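Aminotransferase AspB (Helicobacter pylori 26695, PDB 3EZS) probably binds pyridoxal 5'-phosphate and transfers amino groups as a transaminase of the class I and II aminotransferase family. Local coordinates at residues A[11-15]-A[333-339]; A[170-176]-A[205-209]; A[289-293]-A[305-311]. All coordinates share one frame; numbering follows the deposited sequence.

Contact 1 of 3, residues A[11-15]-A[333-339]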
ATOM      1  N   ARG A  11     -12.925 -15.005  15.301  1.00 44.26           N
ATOM      2  CA  ARG A  11     -13.470 -16.308  15.635  1.00 45.78           C
ATOM      3  C   ARG A  11     -13.106 -16.660  17.094  1.00 44.08           C
ATOM      4  O   ARG A  11     -13.909 -17.255  17.813  1.00 43.46           O
ATOM      5  CB  ARG A  11     -12.980 -17.377  14.644  1.00 46.48           C
ATOM      6  CG  ARG A  11     -13.397 -17.101  13.189  1.00 49.81           C
ATOM      7  CD  ARG A  11     -13.081 -18.245  12.223  1.00 49.49           C
ATOM      8  NE  ARG A  11     -13.902 -19.424  12.472  1.00 59.01           N
ATOM      9  CZ  ARG A  11     -13.758 -20.609  11.865  1.00 63.29           C
ATOM     10  NH1 ARG A  11     -12.806 -20.810  10.952  1.00 64.63           N
ATOM     11  NH2 ARG A  11     -14.570 -21.614  12.184  1.00 59.88           N
ATOM     12  N   LEU A  12     -11.905 -16.266  17.516  1.00 43.69           N
ATOM     13  CA  LEU A  12     -11.409 -16.510  18.865  1.00 43.77           C
ATOM     14  C   LEU A  12     -12.157 -15.639  19.876  1.00 45.93           C
ATOM     15  O   LEU A  12     -12.594 -16.113  20.933  1.00 44.97           O
ATOM     16  CB  LEU A  12      -9.902 -16.225  18.913  1.00 43.03           C
ATOM     17  CG  LEU A  12      -9.182 -16.456  20.251  1.00 44.66           C
ATOM     18  CD1 LEU A  12      -9.415 -17.861  20.765  1.00 36.93           C
ATOM     19  CD2 LEU A  12      -7.671 -16.155  20.132  1.00 42.85           C
ATOM     20  N   ARG A  13     -12.307 -14.361  19.549  1.00 47.79           N
ATOM     21  CA  ARG A  13     -13.079 -13.446  20.390  1.00 50.81           C
ATOM     22  C   ARG A  13     -14.481 -14.007  20.592  1.00 48.17           C
ATOM     23  O   ARG A  13     -14.980 -14.020  21.725  1.00 50.83           O
ATOM     24  CB  ARG A  13     -13.140 -12.054  19.751  1.00 51.49           C
ATOM     25  CG  ARG A  13     -13.795 -10.951  20.606  1.00 59.85           C
ATOM     26  CD  ARG A  13     -13.527  -9.568  19.975  1.00 60.84           C
ATOM     27  NE  ARG A  13     -14.049  -9.498  18.599  1.00 78.23           N
ATOM     28  CZ  ARG A  13     -13.750  -8.559  17.694  1.00 79.79           C
ATOM     29  NH1 ARG A  13     -12.905  -7.568  17.977  1.00 84.51           N
ATOM     30  NH2 ARG A  13     -14.292  -8.630  16.477  1.00 78.56           N
ATOM     31  N   ALA A  14     -15.098 -14.504  19.519  1.00 44.90           N
ATOM     32  CA  ALA A  14     -16.452 -15.083  19.589  1.00 44.44           C
ATOM     33  C   ALA A  14     -16.504 -16.316  20.470  1.00 43.38           C
ATOM     34  O   ALA A  14     -17.444 -16.485  21.239  1.00 43.20           O
ATOM     35  CB  ALA A  14     -16.978 -15.431  18.194  1.00 43.31           C
ATOM     36  N   LEU A  15     -15.498 -17.184  20.342  1.00 43.58           N
ATOM     37  CA  LEU A  15     -15.412 -18.405  21.148  1.00 41.93           C
ATOM     38  C   LEU A  15     -15.326 -18.128  22.668  1.00 42.10           C
ATOM     39  O   LEU A  15     -15.932 -18.831  23.470  1.00 42.17           O
ATOM     40  CB  LEU A  15     -14.177 -19.204  20.729  1.00 40.15           C
ATOM     41  CG  LEU A  15     -13.934 -20.535  21.446  1.00 40.88           C
ATOM     42  CD1 LEU A  15     -14.991 -21.621  21.090  1.00 38.25           C
ATOM     43  CD2 LEU A  15     -12.546 -21.015  21.174  1.00 34.97           C
ATOM     44  N   ILE A 333      -4.668 -17.486  26.827  1.00 36.91           N
ATOM     45  CA  ILE A 333      -5.302 -17.467  25.506  1.00 37.49           C
ATOM     46  C   ILE A 333      -4.469 -18.255  24.503  1.00 36.35           C
ATOM     47  O   ILE A 333      -3.268 -18.013  24.358  1.00 34.49           O
ATOM     48  CB  ILE A 333      -5.444 -16.010  24.966  1.00 40.38           C
ATOM     49  CG1 ILE A 333      -6.363 -15.178  25.872  1.00 38.55           C
ATOM     50  CG2 ILE A 333      -5.933 -16.004  23.507  1.00 34.30           C
ATOM     51  CD1 ILE A 333      -6.290 -13.638  25.638  1.00 35.23           C
ATOM     52  N   THR A 334      -5.114 -19.213  23.837  1.00 37.13           N
ATOM     53  CA  THR A 334      -4.502 -20.019  22.778  1.00 37.94           C
ATOM     54  C   THR A 334      -5.415 -19.941  21.553  1.00 38.71           C
ATOM     55  O   THR A 334      -6.590 -19.596  21.673  1.00 39.98           O
ATOM     56  CB  THR A 334      -4.275 -21.482  23.234  1.00 38.95           C
ATOM     57  OG1 THR A 334      -5.538 -22.150  23.405  1.00 42.86           O
ATOM     58  CG2 THR A 334      -3.467 -21.528  24.568  1.00 36.56           C
ATOM     59  N   LEU A 335      -4.876 -20.253  20.376  1.00 38.71           N
ATOM     60  CA  LEU A 335      -5.613 -20.177  19.116  1.00 38.54           C
ATOM     61  C   LEU A 335      -5.954 -21.572  18.569  1.00 37.30           C
ATOM     62  O   LEU A 335      -5.050 -22.326  18.187  1.00 34.40           O
ATOM     63  CB  LEU A 335      -4.780 -19.422  18.062  1.00 38.30           C
ATOM     64  CG  LEU A 335      -5.367 -19.230  16.650  1.00 40.60           C
ATOM     65  CD1 LEU A 335      -6.676 -18.377  16.684  1.00 36.11           C
ATOM     66  CD2 LEU A 335      -4.341 -18.609  15.686  1.00 38.56           C
ATOM     67  N   PRO A 336      -7.249 -21.929  18.542  1.00 36.74           N
ATOM     68  CA  PRO A 336      -7.627 -23.179  17.897  1.00 37.30           C
ATOM     69  C   PRO A 336      -7.204 -23.138  16.422  1.00 36.86           C
ATOM     70  O   PRO A 336      -7.521 -22.157  15.717  1.00 35.33           O
ATOM     71  CB  PRO A 336      -9.154 -23.184  18.012  1.00 38.19           C
ATOM     72  CG  PRO A 336      -9.467 -22.315  19.117  1.00 38.26           C
ATOM     73  CD  PRO A 336      -8.425 -21.245  19.106  1.00 39.40           C
ATOM     74  N   ALA A 337      -6.496 -24.178  15.967  1.00 36.22           N
ATOM     75  CA  ALA A 337      -5.990 -24.228  14.588  1.00 36.58           C
ATOM     76  C   ALA A 337      -7.094 -24.348  13.544  1.00 37.92           C
ATOM     77  O   ALA A 337      -6.850 -24.097  12.352  1.00 40.15           O
ATOM     78  CB  ALA A 337      -4.945 -25.334  14.415  1.00 36.04           C
ATOM     79  N   LEU A 338      -8.300 -24.711  13.982  1.00 37.62           N
ATOM     80  CA  LEU A 338      -9.452 -24.802  13.101  1.00 38.00           C
ATOM     81  C   LEU A 338      -9.666 -23.466  12.394  1.00 38.99           C
ATOM     82  O   LEU A 338      -9.974 -23.421  11.187  1.00 39.71           O
ATOM     83  CB  LEU A 338     -10.690 -25.183  13.908  1.00 36.95           C
ATOM     84  CG  LEU A 338     -11.982 -25.566  13.182  1.00 42.35           C
ATOM     85  CD1 LEU A 338     -11.888 -27.007  12.583  1.00 33.49           C
ATOM     86  CD2 LEU A 338     -13.163 -25.432  14.171  1.00 35.89           C
ATOM     87  N   TYR A 339      -9.440 -22.384  13.141  1.00 39.14           N
ATOM     88  CA  TYR A 339      -9.611 -21.021  12.646  1.00 38.25           C
ATOM     89  C   TYR A 339      -8.568 -20.578  11.625  1.00 38.67           C
ATOM     90  O   TYR A 339      -8.688 -19.493  11.071  1.00 38.59           O
ATOM     91  CB  TYR A 339      -9.648 -20.008  13.803  1.00 37.66           C
ATOM     92  CG  TYR A 339     -10.651 -20.297  14.903  1.00 35.51           C
ATOM     93  CD1 TYR A 339     -11.829 -21.019  14.657  1.00 36.00           C
ATOM     94  CD2 TYR A 339     -10.477 -19.752  16.168  1.00 38.85           C
ATOM     95  CE1 TYR A 339     -12.756 -21.256  15.664  1.00 36.51           C
ATOM     96  CE2 TYR A 339     -11.413 -19.968  17.183  1.00 33.82           C
ATOM     97  CZ  TYR A 339     -12.542 -20.729  16.925  1.00 40.06           C
ATOM     98  OH  TYR A 339     -13.454 -20.966  17.930  1.00 40.44           O
TER
HETATM   99  O   HOH W   1     -15.799 -19.034  16.919  1.00 48.66           O
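With chi1 of Arg11 at -61°, CG stands beside the backbone N and opposite the carbonyl carbon, and the chain then bends at chi3, which brings the guanidinium to the CD1 side of the Tyr339 ring, where CD1 lies under the middle of one guanidinium face. Two parts of this arginine therefore meet the ring. CB sits above the middle of one face, 3.6 Å from the centroid of the Tyr339 ring, a CH-pi contact only 8° off the ring normal. Farther out, Arg11 NE comes within 3.4 Å of Tyr339 CD1, and the guanidinium plane is tilted 42° from the ring, so the two groups are not stacked flat. On the opposite face of the ring lies Pro336 CB, from the same segment. Leu15 crosses the end of the tyrosine nearly at a right angle, with CD2 near the ring plane and 3.4 Å from Tyr339 OH. That hydroxyl bonds Glu320 and receives a hydrogen bond from a water that also donates to Arg11 O. Leu12 places CD1 3.4 Å from Thr334 O and against Pro336 CD, and CD2 3.8 Å from Ile333 CG2. No direct hydrogen bond joins the segments. The contact packs helix 8-16 against strand 335-336, an outer strand of this chain's three-stranded antiparallel sheet, and the 3-10 turn after it; the sheet is consistent with the small domain of fold-type I PLP enzymes.

Contact 2 of 3, residues A[170-176]-A[205-209]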
ATOM      1  N   THR A 170       9.296 -27.076   8.045  1.00 38.62           N
ATOM      2  CA  THR A 170      10.287 -26.445   7.183  1.00 38.83           C
ATOM      3  C   THR A 170      10.780 -27.460   6.148  1.00 38.62           C
ATOM      4  O   THR A 170      11.207 -28.553   6.486  1.00 40.09           O
ATOM      5  CB  THR A 170      11.457 -25.853   8.034  1.00 38.82           C
ATOM      6  OG1 THR A 170      10.941 -24.788   8.832  1.00 40.40           O
ATOM      7  CG2 THR A 170      12.596 -25.285   7.179  1.00 38.16           C
ATOM      8  N   LEU A 171      10.701 -27.085   4.887  1.00 38.44           N
ATOM      9  CA  LEU A 171      11.118 -27.943   3.793  1.00 39.17           C
ATOM     10  C   LEU A 171      12.635 -27.926   3.652  1.00 39.42           C
ATOM     11  O   LEU A 171      13.270 -26.868   3.740  1.00 39.43           O
ATOM     12  CB  LEU A 171      10.479 -27.469   2.495  1.00 38.71           C
ATOM     13  CG  LEU A 171       8.938 -27.487   2.408  1.00 41.18           C
ATOM     14  CD1 LEU A 171       8.497 -26.926   1.070  1.00 43.50           C
ATOM     15  CD2 LEU A 171       8.367 -28.889   2.609  1.00 38.83           C
ATOM     16  N   SER A 172      13.206 -29.102   3.434  1.00 38.74           N
ATOM     17  CA  SER A 172      14.635 -29.251   3.266  1.00 39.76           C
ATOM     18  C   SER A 172      15.061 -28.751   1.888  1.00 41.06           C
ATOM     19  O   SER A 172      14.236 -28.497   1.015  1.00 40.31           O
ATOM     20  CB  SER A 172      15.011 -30.726   3.395  1.00 39.78           C
ATOM     21  OG  SER A 172      14.537 -31.454   2.269  1.00 39.91           O
ATOM     22  N   LEU A 173      16.368 -28.640   1.695  1.00 43.17           N
ATOM     23  CA  LEU A 173      16.922 -28.222   0.421  1.00 44.28           C
ATOM     24  C   LEU A 173      16.435 -29.185  -0.660  1.00 43.86           C
ATOM     25  O   LEU A 173      15.993 -28.764  -1.732  1.00 44.47           O
ATOM     26  CB  LEU A 173      18.456 -28.221   0.499  1.00 44.78           C
ATOM     27  CG  LEU A 173      19.278 -27.388  -0.479  1.00 49.59           C
ATOM     28  CD1 LEU A 173      18.825 -25.930  -0.511  1.00 46.31           C
ATOM     29  CD2 LEU A 173      20.748 -27.470  -0.101  1.00 48.48           C
ATOM     30  N   GLU A 174      16.458 -30.476  -0.346  1.00 42.37           N
ATOM     31  CA  GLU A 174      16.064 -31.512  -1.297  1.00 43.26           C
ATOM     32  C   GLU A 174      14.584 -31.430  -1.659  1.00 42.52           C
ATOM     33  O   GLU A 174      14.206 -31.643  -2.806  1.00 43.95           O
ATOM     34  CB  GLU A 174      16.402 -32.917  -0.758  1.00 45.19           C
ATOM     35  CG  GLU A 174      17.899 -33.238  -0.615  1.00 47.85           C
ATOM     36  CD  GLU A 174      18.610 -32.586   0.598  1.00 57.21           C
ATOM     37  OE1 GLU A 174      17.957 -31.995   1.503  1.00 50.76           O
ATOM     38  OE2 GLU A 174      19.859 -32.679   0.641  1.00 67.35           O
ATOM     39  N   GLU A 175      13.751 -31.134  -0.671  1.00 41.86           N
ATOM     40  CA  GLU A 175      12.312 -30.965  -0.886  1.00 41.44           C
ATOM     41  C   GLU A 175      12.055 -29.769  -1.782  1.00 41.07           C
ATOM     42  O   GLU A 175      11.245 -29.853  -2.700  1.00 43.02           O
ATOM     43  CB  GLU A 175      11.562 -30.818   0.455  1.00 38.59           C
ATOM     44  CG  GLU A 175      11.551 -32.118   1.217  1.00 42.23           C
ATOM     45  CD  GLU A 175      10.871 -32.068   2.562  1.00 41.95           C
ATOM     46  OE1 GLU A 175      11.251 -31.273   3.452  1.00 40.14           O
ATOM     47  OE2 GLU A 175       9.989 -32.913   2.758  1.00 42.19           O
ATOM     48  N   LEU A 176      12.747 -28.663  -1.514  1.00 41.31           N
ATOM     49  CA  LEU A 176      12.598 -27.437  -2.314  1.00 40.84           C
ATOM     50  C   LEU A 176      13.057 -27.668  -3.750  1.00 39.39           C
ATOM     51  O   LEU A 176      12.464 -27.138  -4.684  1.00 40.60           O
ATOM     52  CB  LEU A 176      13.352 -26.253  -1.678  1.00 40.75           C
ATOM     53  CG  LEU A 176      12.872 -25.723  -0.293  1.00 41.71           C
ATOM     54  CD1 LEU A 176      13.876 -24.767   0.322  1.00 39.91           C
ATOM     55  CD2 LEU A 176      11.516 -25.059  -0.360  1.00 38.77           C
ATOM     56  N   PRO A 205      17.134 -22.288   8.197  1.00 42.62           N
ATOM     57  CA  PRO A 205      16.393 -22.939   7.112  1.00 41.59           C
ATOM     58  C   PRO A 205      16.849 -22.471   5.717  1.00 42.70           C
ATOM     59  O   PRO A 205      17.303 -21.341   5.547  1.00 39.68           O
ATOM     60  CB  PRO A 205      14.959 -22.491   7.362  1.00 41.10           C
ATOM     61  CG  PRO A 205      15.114 -21.145   8.003  1.00 43.74           C
ATOM     62  CD  PRO A 205      16.289 -21.321   8.928  1.00 43.76           C
ATOM     63  N   PRO A 206      16.731 -23.338   4.708  1.00 42.77           N
ATOM     64  CA  PRO A 206      17.167 -22.906   3.394  1.00 41.12           C
ATOM     65  C   PRO A 206      16.136 -22.069   2.635  1.00 41.54           C
ATOM     66  O   PRO A 206      14.918 -22.237   2.824  1.00 40.23           O
ATOM     67  CB  PRO A 206      17.400 -24.218   2.671  1.00 43.39           C
ATOM     68  CG  PRO A 206      16.463 -25.194   3.322  1.00 45.47           C
ATOM     69  CD  PRO A 206      16.228 -24.721   4.716  1.00 42.74           C
ATOM     70  N   SER A 207      16.621 -21.142   1.809  1.00 41.00           N
ATOM     71  CA  SER A 207      15.731 -20.391   0.915  1.00 40.42           C
ATOM     72  C   SER A 207      15.457 -21.237  -0.322  1.00 40.37           C
ATOM     73  O   SER A 207      16.283 -22.030  -0.735  1.00 39.16           O
ATOM     74  CB  SER A 207      16.360 -19.087   0.456  1.00 39.26           C
ATOM     75  OG  SER A 207      15.555 -18.450  -0.519  1.00 37.19           O
ATOM     76  N   LEU A 208      14.288 -21.045  -0.909  1.00 42.11           N
ATOM     77  CA  LEU A 208      13.918 -21.699  -2.161  1.00 41.56           C
ATOM     78  C   LEU A 208      14.864 -21.284  -3.316  1.00 41.35           C
ATOM     79  O   LEU A 208      15.016 -22.023  -4.302  1.00 42.58           O
ATOM     80  CB  LEU A 208      12.435 -21.368  -2.486  1.00 41.30           C
ATOM     81  CG  LEU A 208      11.776 -21.863  -3.777  1.00 43.96           C
ATOM     82  CD1 LEU A 208      11.846 -23.405  -3.918  1.00 36.60           C
ATOM     83  CD2 LEU A 208      10.315 -21.369  -3.871  1.00 37.60           C
ATOM     84  N   LEU A 209      15.481 -20.100  -3.223  1.00 41.52           N
ATOM     85  CA  LEU A 209      16.443 -19.675  -4.266  1.00 40.95           C
ATOM     86  C   LEU A 209      17.749 -20.478  -4.188  1.00 39.74           C
ATOM     87  O   LEU A 209      18.475 -20.615  -5.204  1.00 38.54           O
ATOM     88  CB  LEU A 209      16.706 -18.160  -4.259  1.00 40.28           C
ATOM     89  CG  LEU A 209      15.513 -17.208  -4.466  1.00 43.31           C
ATOM     90  CD1 LEU A 209      16.001 -15.788  -4.809  1.00 32.55           C
ATOM     91  CD2 LEU A 209      14.571 -17.703  -5.559  1.00 28.93           C
TER
HETATM   92  O   HOH W   2      12.964 -24.073   3.830  1.00 34.42           O
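Pro206 presents its ring to the first turn of helix 173-186, and three neighbours meet it from different directions. Leu173 crosses the ring obliquely, its CD1 3.9 Å from Pro206 CB. The CG atom of the proline points at the backbone, 3.6 Å from Leu171 O, while Leu176 CD1 lies 3.7 Å from Pro206 O, with Pro206 CG a little farther. Leu176 also crosses Leu208 obliquely: its CB and CD2 both meet Leu208 CD1, each at 3.9 Å. Leu208 can offer that methyl because its CG is anti to the backbone N (chi1 177°), although its CB does not itself point at the other segment. At the far end, Thr170 turns its methyl rather than its hydroxyl to the prolines, and CG2 lies 3.7 Å from Pro205 CB; OG1 is bonded to Gly168 O.

Each segment runs into the N-terminus of a helix, and both starts are capped by serine. Ser172 and Glu175 form a capping box, in which Glu175 N gives to Ser172 OG and Ser172 N gives to Glu175 OE1 on its anti lone pair, nearly straight at 169°. The other carboxylate oxygen of Glu175 forms a salt bridge with Arg169. In the second helix, 208-214, Ser207 OG accepts from Leu209 N and has a further hydrogen bond to Glu194. The polar link between segments runs through one water, which donates to Leu171 O at 2.8 Å and to Pro206 O. Beyond the leucines, Ala211 of helix 208-214 touches Leu176, and Val223 and Val225 of strand 223-228 touch Leu208.

Contact 3 of 3, residues A[289-293]-A[305-311]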
ATOM      1  N   TYR A 289      13.784 -16.554  20.707  1.00 39.77           N
ATOM      2  CA  TYR A 289      12.866 -17.511  20.096  1.00 41.51           C
ATOM      3  C   TYR A 289      13.460 -18.924  20.077  1.00 41.36           C
ATOM      4  O   TYR A 289      12.720 -19.892  20.187  1.00 41.28           O
ATOM      5  CB  TYR A 289      12.463 -17.099  18.683  1.00 42.51           C
ATOM      6  CG  TYR A 289      11.781 -15.746  18.585  1.00 43.17           C
ATOM      7  CD1 TYR A 289      10.654 -15.457  19.335  1.00 44.28           C
ATOM      8  CD2 TYR A 289      12.254 -14.774  17.709  1.00 49.08           C
ATOM      9  CE1 TYR A 289      10.021 -14.209  19.241  1.00 47.96           C
ATOM     10  CE2 TYR A 289      11.637 -13.534  17.602  1.00 50.25           C
ATOM     11  CZ  TYR A 289      10.524 -13.259  18.368  1.00 45.40           C
ATOM     12  OH  TYR A 289       9.923 -12.040  18.244  1.00 43.88           O
ATOM     13  N   ALA A 290      14.785 -19.030  19.943  1.00 40.69           N
ATOM     14  CA  ALA A 290      15.480 -20.317  19.981  1.00 40.01           C
ATOM     15  C   ALA A 290      15.244 -20.965  21.323  1.00 40.19           C
ATOM     16  O   ALA A 290      14.858 -22.133  21.382  1.00 41.05           O
ATOM     17  CB  ALA A 290      16.976 -20.136  19.759  1.00 38.10           C
ATOM     18  N   ASN A 291      15.469 -20.195  22.388  1.00 39.85           N
ATOM     19  CA  ASN A 291      15.251 -20.668  23.765  1.00 40.22           C
ATOM     20  C   ASN A 291      13.797 -20.938  24.118  1.00 39.87           C
ATOM     21  O   ASN A 291      13.524 -21.795  24.969  1.00 40.39           O
ATOM     22  CB  ASN A 291      15.878 -19.713  24.776  1.00 40.49           C
ATOM     23  CG  ASN A 291      17.405 -19.728  24.729  1.00 44.52           C
ATOM     24  OD1 ASN A 291      18.012 -20.755  24.424  1.00 43.52           O
ATOM     25  ND2 ASN A 291      18.028 -18.603  25.077  1.00 39.75           N
ATOM     26  N   ASN A 292      12.866 -20.223  23.484  1.00 38.81           N
ATOM     27  CA  ASN A 292      11.431 -20.488  23.695  1.00 38.13           C
ATOM     28  C   ASN A 292      11.063 -21.876  23.175  1.00 37.91           C
ATOM     29  O   ASN A 292      10.420 -22.647  23.886  1.00 35.29           O
ATOM     30  CB  ASN A 292      10.544 -19.411  23.042  1.00 37.23           C
ATOM     31  CG  ASN A 292      10.693 -18.052  23.695  1.00 38.95           C
ATOM     32  OD1 ASN A 292      11.319 -17.935  24.748  1.00 42.47           O
ATOM     33  ND2 ASN A 292      10.106 -17.019  23.087  1.00 37.92           N
ATOM     34  N   LEU A 293      11.497 -22.199  21.951  1.00 35.95           N
ATOM     35  CA  LEU A 293      11.236 -23.519  21.357  1.00 37.01           C
ATOM     36  C   LEU A 293      11.867 -24.648  22.176  1.00 37.55           C
ATOM     37  O   LEU A 293      11.252 -25.698  22.349  1.00 38.16           O
ATOM     38  CB  LEU A 293      11.772 -23.608  19.914  1.00 37.17           C
ATOM     39  CG  LEU A 293      11.182 -22.757  18.798  1.00 41.22           C
ATOM     40  CD1 LEU A 293      11.929 -23.010  17.465  1.00 43.61           C
ATOM     41  CD2 LEU A 293       9.681 -23.025  18.639  1.00 34.86           C
ATOM     42  N   ILE A 305       8.006 -30.512  18.009  1.00 44.43           N
ATOM     43  CA  ILE A 305       8.195 -29.066  17.844  1.00 43.49           C
ATOM     44  C   ILE A 305       9.387 -28.891  16.893  1.00 43.26           C
ATOM     45  O   ILE A 305      10.529 -29.208  17.255  1.00 41.71           O
ATOM     46  CB  ILE A 305       8.432 -28.341  19.203  1.00 44.36           C
ATOM     47  CG1 ILE A 305       7.257 -28.610  20.161  1.00 43.77           C
ATOM     48  CG2 ILE A 305       8.611 -26.826  19.002  1.00 39.79           C
ATOM     49  CD1 ILE A 305       7.439 -28.010  21.532  1.00 42.72           C
ATOM     50  N   TYR A 306       9.116 -28.451  15.665  1.00 41.69           N
ATOM     51  CA  TYR A 306      10.192 -28.219  14.702  1.00 41.36           C
ATOM     52  C   TYR A 306      11.037 -27.036  15.168  1.00 40.61           C
ATOM     53  O   TYR A 306      10.497 -26.082  15.723  1.00 43.42           O
ATOM     54  CB  TYR A 306       9.631 -27.942  13.304  1.00 42.45           C
ATOM     55  CG  TYR A 306       8.908 -29.129  12.670  1.00 42.35           C
ATOM     56  CD1 TYR A 306       9.596 -30.295  12.329  1.00 45.62           C
ATOM     57  CD2 TYR A 306       7.547 -29.062  12.374  1.00 45.22           C
ATOM     58  CE1 TYR A 306       8.933 -31.365  11.744  1.00 46.71           C
ATOM     59  CE2 TYR A 306       6.883 -30.115  11.785  1.00 43.12           C
ATOM     60  CZ  TYR A 306       7.573 -31.257  11.476  1.00 44.25           C
ATOM     61  OH  TYR A 306       6.891 -32.280  10.901  1.00 49.11           O
ATOM     62  N   PRO A 307      12.362 -27.071  14.942  1.00 41.64           N
ATOM     63  CA  PRO A 307      13.236 -25.966  15.384  1.00 40.65           C
ATOM     64  C   PRO A 307      13.239 -24.706  14.482  1.00 40.24           C
ATOM     65  O   PRO A 307      14.297 -24.122  14.223  1.00 38.74           O
ATOM     66  CB  PRO A 307      14.619 -26.632  15.438  1.00 41.37           C
ATOM     67  CG  PRO A 307      14.573 -27.662  14.344  1.00 43.69           C
ATOM     68  CD  PRO A 307      13.123 -28.135  14.258  1.00 41.74           C
ATOM     69  N   TYR A 308      12.050 -24.275  14.056  1.00 38.70           N
ATOM     70  CA  TYR A 308      11.876 -23.141  13.163  1.00 39.82           C
ATOM     71  C   TYR A 308      10.539 -22.486  13.542  1.00 39.71           C
ATOM     72  O   TYR A 308       9.626 -23.156  14.063  1.00 39.95           O
ATOM     73  CB  TYR A 308      11.844 -23.577  11.667  1.00 38.18           C
ATOM     74  CG  TYR A 308      12.984 -24.464  11.233  1.00 41.24           C
ATOM     75  CD1 TYR A 308      14.165 -23.920  10.733  1.00 44.49           C
ATOM     76  CD2 TYR A 308      12.884 -25.858  11.313  1.00 46.18           C
ATOM     77  CE1 TYR A 308      15.239 -24.738  10.351  1.00 41.96           C
ATOM     78  CE2 TYR A 308      13.951 -26.700  10.906  1.00 44.20           C
ATOM     79  CZ  TYR A 308      15.122 -26.126  10.431  1.00 42.65           C
ATOM     80  OH  TYR A 308      16.181 -26.920  10.041  1.00 42.46           O
ATOM     81  N   SER A 309      10.432 -21.193  13.226  1.00 38.03           N
ATOM     82  CA  SER A 309       9.278 -20.339  13.538  1.00 38.96           C
ATOM     83  C   SER A 309       9.274 -20.158  15.056  1.00 38.45           C
ATOM     84  O   SER A 309      10.171 -20.636  15.722  1.00 37.29           O
ATOM     85  CB  SER A 309       7.933 -20.922  13.039  1.00 39.78           C
ATOM     86  OG  SER A 309       7.293 -21.771  14.006  1.00 40.71           O
ATOM     87  N   PHE A 310       8.293 -19.438  15.583  1.00 38.20           N
ATOM     88  CA  PHE A 310       8.136 -19.315  17.024  1.00 37.57           C
ATOM     89  C   PHE A 310       6.793 -19.914  17.510  1.00 38.39           C
ATOM     90  O   PHE A 310       6.281 -19.556  18.586  1.00 38.29           O
ATOM     91  CB  PHE A 310       8.362 -17.869  17.509  1.00 40.56           C
ATOM     92  CG  PHE A 310       7.554 -16.798  16.798  1.00 36.82           C
ATOM     93  CD1 PHE A 310       6.179 -16.867  16.684  1.00 40.28           C
ATOM     94  CD2 PHE A 310       8.186 -15.642  16.356  1.00 44.03           C
ATOM     95  CE1 PHE A 310       5.460 -15.850  16.079  1.00 42.91           C
ATOM     96  CE2 PHE A 310       7.464 -14.620  15.756  1.00 41.58           C
ATOM     97  CZ  PHE A 310       6.102 -14.732  15.621  1.00 41.52           C
ATOM     98  N   TYR A 311       6.242 -20.852  16.729  1.00 37.18           N
ATOM     99  CA  TYR A 311       4.983 -21.505  17.071  1.00 38.13           C
ATOM    100  C   TYR A 311       5.145 -22.909  17.653  1.00 39.00           C
ATOM    101  O   TYR A 311       6.186 -23.559  17.478  1.00 38.93           O
ATOM    102  CB  TYR A 311       4.055 -21.611  15.853  1.00 39.74           C
ATOM    103  CG  TYR A 311       3.753 -20.284  15.210  1.00 40.69           C
ATOM    104  CD1 TYR A 311       2.975 -19.338  15.864  1.00 44.78           C
ATOM    105  CD2 TYR A 311       4.266 -19.961  13.959  1.00 45.23           C
ATOM    106  CE1 TYR A 311       2.720 -18.100  15.285  1.00 43.79           C
ATOM    107  CE2 TYR A 311       4.012 -18.731  13.375  1.00 40.71           C
ATOM    108  CZ  TYR A 311       3.251 -17.800  14.054  1.00 40.17           C
ATOM    109  OH  TYR A 311       2.999 -16.567  13.481  1.00 43.07           O
TER
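Ser309 has a positive phi of 69°, unusual for a residue with a side chain, and its carbonyl O is the closest backbone atom to Leu293, 3.4 Å from CD1. The loop bends round this leucine, whose methyls touch mainly main-chain atoms: CD1 also lies 3.6 Å from Tyr308 N, and CD2 is 3.7 Å from Tyr311 O. Ile305 adds a side-chain contact, with CG2 at 4.0 Å from Leu293 CD2. The bend is held by Ser309 OG, which gives its proton to Tyr308 O on a lone pair in the carbonyl plane and accepts a nearly straight hydrogen bond from Tyr311 N at 3.1 Å; this second bond makes an ST turn.

Tyr289, one helical turn before Leu293, lies side by side with Phe310 of the loop, and the two point the same way. Phe310 has chi1 near 52°, which puts CG between its backbone N and carbonyl carbon and brings the ring alongside the tyrosine. Its CD2 rests over one face of the Tyr289 ring, displaced toward the rim, 3.7 Å from Tyr289 CE1. The planes are inclined by 43°, so the pair is neither a parallel stack nor edge-to-face. Phe310 CD1 in turn lies over a face of Tyr311.

No hydrogen bond crosses between the segments. The loop closes back on the helix 280-299 that precedes it, and leads directly into strand 311-315, where Tyr311 packs on Arg351 and Ala353 of strand 349-353. On the helix, Asn292 bonds Leu354, Tyr356 and Thr358, linking it to the start of helix 358-372.

How the contacts relate
Contact 3 is the most deeply buried, whereas contacts 1 and 2 are only partly so. Contacts 1 and 3 reach the two outer strands of the same three-stranded sheet, 335-336 and 311-315, yet their nearest atoms stay about 7 Å apart. Contact 2 instead joins helix starts beside the seven-stranded sheet, its centre about 30 Å from that of contact 1. Contacts 2 and 3 do touch: Tyr308 packs against Thr170 and Pro205. None has a direct hydrogen bond between its segments; contacts 1 and 2 each add a bridging water. Contact 1 rests arginine on tyrosine, contact 2 sets prolines against leucines beside two serine-capped helix starts, and contact 3 lodges a leucine among backbone atoms next to an oblique ring pair.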